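Local coordinates for periplasmic binding protein (Agrobacterium tumefaciens str. B6, PDB 5L9G) that binds the opine mannopine in the cleft between its two lobes and probably delivers it to an ABC transporter for import, at residues I79-E84 with Y320-N325; F115-N120 with L249-Y254; N157-M162 with W333-Y338. One frame throughout, in Å; residues are numbered along the deposited sequence.

Leaving the N terminus, the chain reaches I79-E84 at the end of strand 76-80, the first half of contact 1, and then strand 115-128, the first half of contact 2. N157-M162, the loop after strand 153-156, opens contact 3 before strand 240-256 returns and L249-Y254 closes contact 2. Y320-N325 closes contact 1 around it, so contact 2 lies wholly within that larger loop. W333-Y338 comes last, and contact 3 therefore crosses both. Contacts 1 and 2 share the central sheet and mannopine, with I81 N meeting T251 O. Contacts 1 and 3 share helix 324-343 and touch through I160 against A82 and D83.

Contact 1: residues I79-E84 with Y320-N325; sequences IGIADE and YSVDPN. With MO0 (mannopine), chain C.
I81 and A82 press their side chains against V322 and P324 in a small, purely apolar contact. The two branches of V322 divide the work: CG1 meets I81 CG2 at 3.7 Å, while CG2 reaches A82 CB at 3.9 Å. The other arm of I81, extended with CG1 opposite the backbone N (chi1 -164°), crosses the proline at a slant, I81 CG1 lying 4.1 Å from P324 CG. A branched isoleucine suits this place because its two arms serve two different neighbours; the small alanine lets V322 approach the turn.

That turn follows strand 76-80, and D83 N donates to G80 O at 3.0 Å to tighten it. Here the class II periplasmic binding-protein fold presents its ligand: the strand ends at the cleft, and the terminal hydroxyl OAB of mannopine is held by two bonds. It accepts from G80 N at 2.8 Å in a nearly straight bond (163°) and donates to D83 OD2 at 2.9 Å. A side chain at G80 would run into the hydroxyl OAE of mannopine, so glycine lets the polyol come close to the backbone, and the aspartate supplies an acceptor for a hydroxyl. D83 OD1 is bonded to Q86 NE2, which helps fix the carboxylate.

On the far side, P324 begins helix 324-343, where a proline costs no backbone bond. D323 is its N-cap: OD1 accepts from N325 N at 3.0 Å, met from above the carboxylate plane. D323 N itself donates to Y178 OH, tying the helix start to helix 177-180.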
loop_
_atom_site.group_PDB
_atom_site.type_symbol
_atom_site.label_atom_id
_atom_site.label_comp_id
_atom_site.label_asym_id
_atom_site.label_seq_id
_atom_site.Cartn_x
_atom_site.Cartn_y
_atom_site.Cartn_z
ATOM N N ILE A 79 5.842 -6.006 -2.405
ATOM C CA ILE A 79 5.003 -5.333 -3.397
ATOM C C ILE A 79 3.548 -5.274 -2.941
ATOM O O ILE A 79 3.164 -5.966 -1.988
ATOM C CB ILE A 79 5.137 -6.001 -4.813
ATOM C CG1 ILE A 79 4.704 -7.494 -4.794
ATOM C CG2 ILE A 79 6.561 -5.795 -5.394
ATOM C CD1 ILE A 79 4.441 -8.140 -6.210
ATOM N N GLY A 80 2.745 -4.464 -3.632
ATOM C CA GLY A 80 1.312 -4.394 -3.371
ATOM C C GLY A 80 0.629 -5.514 -4.147
ATOM O O GLY A 80 1.078 -5.888 -5.244
ATOM N N ILE A 81 -0.449 -6.077 -3.581
ATOM C CA ILE A 81 -1.201 -7.175 -4.210
ATOM C C ILE A 81 -1.636 -6.848 -5.649
ATOM O O ILE A 81 -1.747 -7.765 -6.470
ATOM C CB ILE A 81 -2.406 -7.612 -3.319
ATOM C CG1 ILE A 81 -2.971 -8.993 -3.749
ATOM C CG2 ILE A 81 -3.498 -6.517 -3.245
ATOM C CD1 ILE A 81 -4.039 -9.626 -2.818
ATOM N N ALA A 82 -1.934 -5.565 -5.934
ATOM C CA ALA A 82 -2.416 -5.151 -7.256
ATOM C C ALA A 82 -1.295 -4.962 -8.279
ATOM O O ALA A 82 -1.596 -4.812 -9.462
ATOM C CB ALA A 82 -3.302 -3.912 -7.147
ATOM N N ASP A 83 -0.003 -4.986 -7.844
ATOM C CA ASP A 83 1.121 -4.952 -8.794
ATOM C C ASP A 83 1.552 -6.376 -9.143
ATOM O O ASP A 83 2.262 -6.571 -10.131
ATOM C CB ASP A 83 2.331 -4.175 -8.222
ATOM C CG ASP A 83 2.263 -2.685 -8.473
ATOM O OD1 ASP A 83 1.625 -2.275 -9.471
ATOM O OD2 ASP A 83 2.855 -1.932 -7.682
ATOM N N GLU A 84 1.137 -7.367 -8.326
ATOM C CA GLU A 84 1.485 -8.774 -8.528
ATOM C C GLU A 84 1.074 -9.301 -9.932
ATOM O O GLU A 84 1.928 -9.903 -10.587
ATOM C CB GLU A 84 0.940 -9.655 -7.381
ATOM C CG GLU A 84 1.343 -11.122 -7.481
ATOM C CD GLU A 84 0.413 -12.057 -8.243
ATOM O OE1 GLU A 84 0.873 -13.177 -8.546
ATOM O OE2 GLU A 84 -0.771 -11.724 -8.479
ATOM N N TYR A 320 -13.652 -0.097 0.700
ATOM C CA TYR A 320 -13.877 -1.059 -0.374
ATOM C C TYR A 320 -12.486 -1.687 -0.593
ATOM O O TYR A 320 -11.481 -1.009 -0.367
ATOM C CB TYR A 320 -14.435 -0.385 -1.651
ATOM C CG TYR A 320 -13.394 0.453 -2.351
ATOM C CD1 TYR A 320 -13.029 1.702 -1.855
ATOM C CD2 TYR A 320 -12.683 -0.050 -3.437
ATOM C CE1 TYR A 320 -12.007 2.440 -2.438
ATOM C CE2 TYR A 320 -11.637 0.665 -4.008
ATOM C CZ TYR A 320 -11.324 1.923 -3.522
ATOM O OH TYR A 320 -10.298 2.637 -4.077
ATOM N N SER A 321 -12.432 -2.964 -0.996
ATOM C CA SER A 321 -11.149 -3.644 -1.216
ATOM C C SER A 321 -10.569 -3.360 -2.590
ATOM O O SER A 321 -11.317 -3.279 -3.571
ATOM C CB SER A 321 -11.289 -5.148 -1.025
ATOM O OG SER A 321 -11.441 -5.491 0.341
ATOM N N VAL A 322 -9.224 -3.253 -2.677
ATOM C CA VAL A 322 -8.556 -3.108 -3.985
ATOM C C VAL A 322 -8.917 -4.355 -4.824
ATOM O O VAL A 322 -9.066 -5.442 -4.258
ATOM C CB VAL A 322 -7.009 -2.911 -3.835
ATOM C CG1 VAL A 322 -6.336 -4.125 -3.194
ATOM C CG2 VAL A 322 -6.335 -2.555 -5.163
ATOM N N ASP A 323 -9.070 -4.202 -6.146
ATOM C CA ASP A 323 -9.368 -5.343 -6.991
ATOM C C ASP A 323 -8.185 -5.638 -7.896
ATOM O O ASP A 323 -8.004 -4.950 -8.902
ATOM C CB ASP A 323 -10.665 -5.153 -7.808
ATOM C CG ASP A 323 -11.119 -6.384 -8.589
ATOM O OD1 ASP A 323 -10.399 -7.425 -8.554
ATOM O OD2 ASP A 323 -12.171 -6.304 -9.242
ATOM N N PRO A 324 -7.374 -6.665 -7.558
ATOM C CA PRO A 324 -6.212 -6.998 -8.411
ATOM C C PRO A 324 -6.597 -7.370 -9.847
ATOM O O PRO A 324 -5.789 -7.145 -10.745
ATOM C CB PRO A 324 -5.541 -8.163 -7.685
ATOM C CG PRO A 324 -6.051 -8.093 -6.278
ATOM C CD PRO A 324 -7.454 -7.559 -6.386
ATOM N N ASN A 325 -7.820 -7.911 -10.070
ATOM C CA ASN A 325 -8.305 -8.261 -11.415
ATOM C C ASN A 325 -8.407 -7.024 -12.309
ATOM O O ASN A 325 -8.079 -7.118 -13.486
ATOM C CB ASN A 325 -9.638 -9.010 -11.353
ATOM C CG ASN A 325 -9.582 -10.356 -10.659
ATOM O OD1 ASN A 325 -10.540 -10.783 -10.005
ATOM N ND2 ASN A 325 -8.462 -11.054 -10.763
HETATM O OAB MO0 C . 4.296 -2.803 -5.337
HETATM C CAF MO0 C . 5.280 -1.811 -5.229
HETATM C CAG MO0 C . 4.874 -0.660 -4.325
HETATM O OAC MO0 C . 4.197 0.301 -5.058
HETATM C CAH MO0 C . 4.165 -1.077 -3.060
HETATM O OAM MO0 C . 4.903 -1.993 -2.339
HETATM C CAI MO0 C . 3.696 0.068 -2.162
HETATM O OAD MO0 C . 4.778 0.820 -1.703
HETATM C CAJ MO0 C . 2.801 -0.406 -1.053
HETATM O OAE MO0 C . 1.684 -1.044 -1.603
HETATM C CAK MO0 C . 2.391 0.684 -0.052
HETATM N N MO0 C . 2.657 0.204 1.311
HETATM C CA MO0 C . 2.079 1.087 2.354
HETATM C C MO0 C . 3.163 1.936 2.973
HETATM O O MO0 C . 4.311 1.920 2.481
HETATM C CB MO0 C . 1.309 0.333 3.412
HETATM C CG MO0 C . 2.209 -0.365 4.409
HETATM C CD MO0 C . 1.540 -1.483 5.128
HETATM O OE1 MO0 C . 1.069 -1.238 6.425
HETATM N NE2 MO0 C . 1.389 -2.619 4.647
HETATM O OXT MO0 C . 2.917 2.719 3.944
#

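Contact 2: residues F115-N120 with L249-Y254; sequences FVANSN and LGTDGY. With MO0 (mannopine), chain C.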
loop_
_atom_site.group_PDB
_atom_site.type_symbol
_atom_site.label_atom_id
_atom_site.label_comp_id
_atom_site.label_asym_id
_atom_site.label_seq_id
_atom_site.Cartn_x
_atom_site.Cartn_y
_atom_site.Cartn_z
ATOM N N PHE A 115 3.212 -14.761 -4.606
ATOM C CA PHE A 115 3.075 -13.701 -3.608
ATOM C C PHE A 115 2.450 -14.230 -2.330
ATOM O O PHE A 115 1.471 -14.989 -2.390
ATOM C CB PHE A 115 2.175 -12.605 -4.226
ATOM C CG PHE A 115 1.684 -11.458 -3.368
ATOM C CD1 PHE A 115 0.526 -11.581 -2.608
ATOM C CD2 PHE A 115 2.340 -10.233 -3.379
ATOM C CE1 PHE A 115 0.056 -10.506 -1.835
ATOM C CE2 PHE A 115 1.860 -9.158 -2.627
ATOM C CZ PHE A 115 0.710 -9.301 -1.873
ATOM N N VAL A 116 2.992 -13.793 -1.183
ATOM C CA VAL A 116 2.485 -14.126 0.151
ATOM C C VAL A 116 2.201 -12.803 0.874
ATOM O O VAL A 116 3.127 -12.016 1.105
ATOM C CB VAL A 116 3.424 -15.051 0.990
ATOM C CG1 VAL A 116 2.823 -15.319 2.368
ATOM C CG2 VAL A 116 3.698 -16.373 0.280
ATOM N N ALA A 117 0.933 -12.572 1.252
ATOM C CA ALA A 117 0.537 -11.355 1.975
ATOM C C ALA A 117 1.268 -11.255 3.318
ATOM O O ALA A 117 1.573 -12.281 3.945
ATOM C CB ALA A 117 -0.967 -11.354 2.221
ATOM N N ASN A 118 1.590 -10.024 3.738
ATOM C CA ASN A 118 2.146 -9.811 5.059
ATOM C C ASN A 118 1.245 -8.848 5.874
ATOM O O ASN A 118 1.355 -8.823 7.100
ATOM C CB ASN A 118 3.632 -9.345 5.034
ATOM C CG ASN A 118 3.886 -7.888 4.685
ATOM O OD1 ASN A 118 3.033 -7.163 4.169
ATOM N ND2 ASN A 118 5.071 -7.393 5.006
ATOM N N SER A 119 0.361 -8.061 5.205
ATOM C CA SER A 119 -0.462 -7.079 5.916
ATOM C C SER A 119 -1.613 -6.529 5.096
ATOM O O SER A 119 -1.619 -6.632 3.866
ATOM C CB SER A 119 0.416 -5.883 6.332
ATOM O OG SER A 119 0.972 -5.269 5.180
ATOM N N ASN A 120 -2.564 -5.906 5.804
ATOM C CA ASN A 120 -3.628 -5.080 5.258
ATOM C C ASN A 120 -3.357 -3.657 5.753
ATOM O O ASN A 120 -2.880 -3.458 6.878
ATOM C CB ASN A 120 -5.033 -5.534 5.648
ATOM C CG ASN A 120 -5.396 -6.836 4.990
ATOM O OD1 ASN A 120 -5.415 -6.971 3.761
ATOM N ND2 ASN A 120 -5.612 -7.847 5.792
ATOM N N LEU A 249 -9.011 -0.613 1.019
ATOM C CA LEU A 249 -8.390 -1.649 1.852
ATOM C C LEU A 249 -7.417 -2.413 0.962
ATOM O O LEU A 249 -7.831 -3.082 0.007
ATOM C CB LEU A 249 -9.493 -2.562 2.454
ATOM C CG LEU A 249 -9.052 -3.795 3.270
ATOM C CD1 LEU A 249 -8.175 -3.405 4.436
ATOM C CD2 LEU A 249 -10.271 -4.559 3.781
ATOM N N GLY A 250 -6.131 -2.222 1.228
ATOM C CA GLY A 250 -5.071 -2.845 0.449
ATOM C C GLY A 250 -4.447 -4.026 1.142
ATOM O O GLY A 250 -4.682 -4.257 2.333
ATOM N N THR A 251 -3.623 -4.752 0.387
ATOM C CA THR A 251 -2.855 -5.890 0.870
ATOM C C THR A 251 -1.427 -5.765 0.359
ATOM O O THR A 251 -1.207 -5.592 -0.841
ATOM C CB THR A 251 -3.510 -7.228 0.446
ATOM O OG1 THR A 251 -4.857 -7.261 0.905
ATOM C CG2 THR A 251 -2.764 -8.446 0.989
ATOM N N ASP A 252 -0.461 -5.813 1.269
ATOM C CA ASP A 252 0.953 -5.826 0.887
ATOM C C ASP A 252 1.459 -7.230 1.136
ATOM O O ASP A 252 0.890 -7.973 1.946
ATOM C CB ASP A 252 1.770 -4.812 1.701
ATOM C CG ASP A 252 1.847 -3.424 1.093
ATOM O OD1 ASP A 252 1.578 -3.290 -0.130
ATOM O OD2 ASP A 252 2.196 -2.482 1.823
ATOM N N GLY A 253 2.545 -7.578 0.472
ATOM C CA GLY A 253 3.114 -8.900 0.631
ATOM C C GLY A 253 4.454 -9.009 -0.020
ATOM O O GLY A 253 5.012 -7.998 -0.462
ATOM N N TYR A 254 4.967 -10.246 -0.072
ATOM C CA TYR A 254 6.309 -10.534 -0.567
ATOM C C TYR A 254 6.312 -11.428 -1.791
ATOM O O TYR A 254 5.499 -12.355 -1.903
ATOM C CB TYR A 254 7.161 -11.200 0.520
ATOM C CG TYR A 254 7.372 -10.350 1.759
ATOM C CD1 TYR A 254 8.101 -9.167 1.699
ATOM C CD2 TYR A 254 6.836 -10.728 2.987
ATOM C CE1 TYR A 254 8.318 -8.388 2.840
ATOM C CE2 TYR A 254 7.029 -9.946 4.132
ATOM C CZ TYR A 254 7.776 -8.781 4.052
ATOM O OH TYR A 254 7.962 -8.003 5.175
HETATM O OAB MO0 C . 4.296 -2.803 -5.337
HETATM C CAF MO0 C . 5.280 -1.811 -5.229
HETATM C CAG MO0 C . 4.874 -0.660 -4.325
HETATM O OAC MO0 C . 4.197 0.301 -5.058
HETATM C CAH MO0 C . 4.165 -1.077 -3.060
HETATM O OAM MO0 C . 4.903 -1.993 -2.339
HETATM C CAI MO0 C . 3.696 0.068 -2.162
HETATM O OAD MO0 C . 4.778 0.820 -1.703
HETATM C CAJ MO0 C . 2.801 -0.406 -1.053
HETATM O OAE MO0 C . 1.684 -1.044 -1.603
HETATM C CAK MO0 C . 2.391 0.684 -0.052
HETATM N N MO0 C . 2.657 0.204 1.311
HETATM C CA MO0 C . 2.079 1.087 2.354
HETATM C C MO0 C . 3.163 1.936 2.973
HETATM O O MO0 C . 4.311 1.920 2.481
HETATM C CB MO0 C . 1.309 0.333 3.412
HETATM C CG MO0 C . 2.209 -0.365 4.409
HETATM C CD MO0 C . 1.540 -1.483 5.128
HETATM O OE1 MO0 C . 1.069 -1.238 6.425
HETATM N NE2 MO0 C . 1.389 -2.619 4.647
HETATM O OXT MO0 C . 2.917 2.719 3.944
#
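S119 carries OG between its own backbone N and carbonyl carbon (chi1 61°), and D252, its partner on the neighbouring strand, swings CG away from its carbonyl carbon (chi1 -89°); together these rotations bring S119 OG to 3.6 Å from D252 CB and turn both polar ends to mannopine. The amide NE2 of the ligand donates to S119 OG at 2.7 Å and to D252 OD2 at 2.9 Å. OD2 takes a second bond, from the ligand N at 2.8 Å, while the other oxygen, OD1, lies 2.7 Å from the hydroxyl OAE. Aspartate is well chosen, since its two oxygens reach amide, amine and polyol at once, and the negative charge would probably favour a protonated ligand amine.

The strands run antiparallel, with V116 and Y254 exchanging both backbone bonds. Between A117 and S119 the register slips in a classic beta bulge: D252 O accepts from N118 N at 2.8 Å and, weakly, from S119 N at 3.3 Å. Strand 240-256 lies between strands 76-80 and 115-128, giving the order 52-56, 23-27, 76-80, 240-256, 115-128, the 2-1-3-n-4 topology of class II periplasmic binding proteins.

F115 folds its ring back against the backbone of G253, with CZ 3.4 Å from G253 N; a glycine there leaves the ring room to approach. The side chains of N118 and Y254 cross at about a right angle, N118 CB packing against Y254 CE2. The phenol oxygen of Y254 is bonded to W41 NE1 in helix 30-48. Beside the bulge, the methyl of A117 packs on T251 CG2.

Contact 3: residues N157-M162 with W333-Y338; sequences NQPIGM and WASEAY
Y338 points CG away from its own backbone N (chi1 -167°), a rotation that brings the ring to P159. Its CB already touches the proline, 4.1 Å from P159 CB, and CG lies equally close to the same atom. One ring carbon next to CG, CD2, comes 3.7 Å from P159 CA. The next, CE2, reaches the backbone of Q158, with Q158 O 3.4 Å away and Q158 N in the ring plane at the edge. Further out the partner changes to M162, with Y338 CZ 3.7 Å from M162 CB. At the tip, Y338 OH meets M162 CG at 3.4 Å. The same buried hydroxyl is hydrogen-bonded to W156 O and so satisfied. A tyrosine is apt here: the ring is long enough to run from P159 to M162, and its hydroxyl finds the carbonyl of W156 at the end of strand 153-156.

P159 also sends CG to the helix, 4.3 Å from A334 CB, where a small residue lets the ring settle close to the backbone. M162 N donates to P159 O, closing a type II beta turn whose third residue, G161, has the positive phi that suits glycine and occupies the N-cap position of helix 162-169.

Helix 324-343 packs against the loop joining strand 153-156 to helix 162-169, while Y338 also touches L155 of that strand and L194 of helix 184-197, against which W333 and A337 pack through I191.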
loop_
_atom_site.group_PDB
_atom_site.type_symbol
_atom_site.label_atom_id
_atom_site.label_comp_id
_atom_site.label_asym_id
_atom_site.label_seq_id
_atom_site.Cartn_x
_atom_site.Cartn_y
_atom_site.Cartn_z
ATOM N N ASN A 157 2.227 9.553 -6.722
ATOM C CA ASN A 157 2.654 9.669 -8.117
ATOM C C ASN A 157 2.445 8.334 -8.871
ATOM O O ASN A 157 2.891 8.194 -10.015
ATOM C CB ASN A 157 4.115 10.175 -8.239
ATOM C CG ASN A 157 5.122 9.138 -7.852
ATOM O OD1 ASN A 157 4.830 8.247 -7.048
ATOM N ND2 ASN A 157 6.307 9.200 -8.459
ATOM N N GLN A 158 1.850 7.333 -8.192
ATOM C CA GLN A 158 1.495 6.038 -8.800
ATOM C C GLN A 158 -0.036 5.891 -8.705
ATOM O O GLN A 158 -0.637 6.514 -7.817
ATOM C CB GLN A 158 2.257 4.875 -8.176
ATOM C CG GLN A 158 3.755 4.953 -8.449
ATOM C CD GLN A 158 4.470 3.764 -7.898
ATOM O OE1 GLN A 158 5.290 3.858 -6.969
ATOM N NE2 GLN A 158 4.165 2.619 -8.455
ATOM N N PRO A 159 -0.685 5.137 -9.623
ATOM C CA PRO A 159 -2.161 5.196 -9.717
ATOM C C PRO A 159 -3.018 4.328 -8.808
ATOM O O PRO A 159 -4.207 4.633 -8.720
ATOM C CB PRO A 159 -2.429 4.814 -11.183
ATOM C CG PRO A 159 -1.331 3.905 -11.534
ATOM C CD PRO A 159 -0.108 4.423 -10.794
ATOM N N ILE A 160 -2.494 3.249 -8.194
ATOM C CA ILE A 160 -3.338 2.375 -7.341
ATOM C C ILE A 160 -3.957 3.167 -6.179
ATOM O O ILE A 160 -3.243 3.746 -5.373
ATOM C CB ILE A 160 -2.638 1.066 -6.885
ATOM C CG1 ILE A 160 -2.297 0.193 -8.139
ATOM C CG2 ILE A 160 -3.542 0.287 -5.897
ATOM C CD1 ILE A 160 -1.250 -0.916 -7.899
ATOM N N GLY A 161 -5.287 3.209 -6.155
ATOM C CA GLY A 161 -6.042 3.956 -5.147
ATOM C C GLY A 161 -6.417 5.348 -5.623
ATOM O O GLY A 161 -7.424 5.899 -5.177
ATOM N N MET A 162 -5.636 5.919 -6.564
ATOM C CA MET A 162 -5.865 7.270 -7.110
ATOM C C MET A 162 -6.963 7.294 -8.179
ATOM O O MET A 162 -7.808 8.198 -8.162
ATOM C CB MET A 162 -4.552 7.890 -7.634
ATOM C CG MET A 162 -3.381 7.800 -6.632
ATOM S SD MET A 162 -3.703 8.740 -5.099
ATOM C CE MET A 162 -3.605 7.461 -3.893
ATOM N N TRP A 333 -2.668 1.046 -19.050
ATOM C CA TRP A 333 -3.509 2.205 -19.375
ATOM C C TRP A 333 -3.427 3.213 -18.218
ATOM O O TRP A 333 -3.230 4.406 -18.449
ATOM C CB TRP A 333 -4.996 1.795 -19.589
ATOM C CG TRP A 333 -5.942 2.967 -19.500
ATOM C CD1 TRP A 333 -6.197 3.881 -20.481
ATOM C CD2 TRP A 333 -6.626 3.435 -18.325
ATOM N NE1 TRP A 333 -7.013 4.878 -19.999
ATOM C CE2 TRP A 333 -7.302 4.623 -18.681
ATOM C CE3 TRP A 333 -6.776 2.940 -17.013
ATOM C CZ2 TRP A 333 -8.086 5.336 -17.771
ATOM C CZ3 TRP A 333 -7.511 3.671 -16.101
ATOM C CH2 TRP A 333 -8.157 4.853 -16.478
ATOM N N ALA A 334 -3.656 2.727 -16.986
ATOM C CA ALA A 334 -3.670 3.545 -15.774
ATOM C C ALA A 334 -2.363 4.293 -15.533
ATOM O O ALA A 334 -2.405 5.499 -15.296
ATOM C CB ALA A 334 -4.064 2.707 -14.576
ATOM N N SER A 335 -1.213 3.613 -15.697
ATOM C CA SER A 335 0.114 4.218 -15.532
ATOM C C SER A 335 0.326 5.388 -16.498
ATOM O O SER A 335 0.647 6.486 -16.043
ATOM C CB SER A 335 1.214 3.174 -15.717
ATOM O OG SER A 335 1.172 2.236 -14.655
ATOM N N GLU A 336 0.101 5.164 -17.815
ATOM C CA GLU A 336 0.255 6.183 -18.849
ATOM C C GLU A 336 -0.714 7.364 -18.676
ATOM O O GLU A 336 -0.272 8.509 -18.722
ATOM C CB GLU A 336 0.166 5.560 -20.269
ATOM C CG GLU A 336 0.170 6.575 -21.404
ATOM C CD GLU A 336 0.397 6.002 -22.787
ATOM O OE1 GLU A 336 -0.597 5.803 -23.524
ATOM O OE2 GLU A 336 1.575 5.777 -23.143
ATOM N N ALA A 337 -2.028 7.096 -18.501
ATOM C CA ALA A 337 -3.017 8.158 -18.340
ATOM C C ALA A 337 -2.756 9.014 -17.083
ATOM O O ALA A 337 -2.867 10.243 -17.139
ATOM C CB ALA A 337 -4.416 7.567 -18.307
ATOM N N TYR A 338 -2.374 8.368 -15.963
ATOM C CA TYR A 338 -2.097 9.085 -14.713
ATOM C C TYR A 338 -0.789 9.894 -14.821
ATOM O O TYR A 338 -0.753 11.032 -14.355
ATOM C CB TYR A 338 -2.116 8.131 -13.524
ATOM C CG TYR A 338 -2.138 8.804 -12.166
ATOM C CD1 TYR A 338 -3.143 9.712 -11.830
ATOM C CD2 TYR A 338 -1.203 8.474 -11.190
ATOM C CE1 TYR A 338 -3.187 10.310 -10.570
ATOM C CE2 TYR A 338 -1.241 9.059 -9.923
ATOM C CZ TYR A 338 -2.244 9.966 -9.613
ATOM O OH TYR A 338 -2.297 10.515 -8.354
#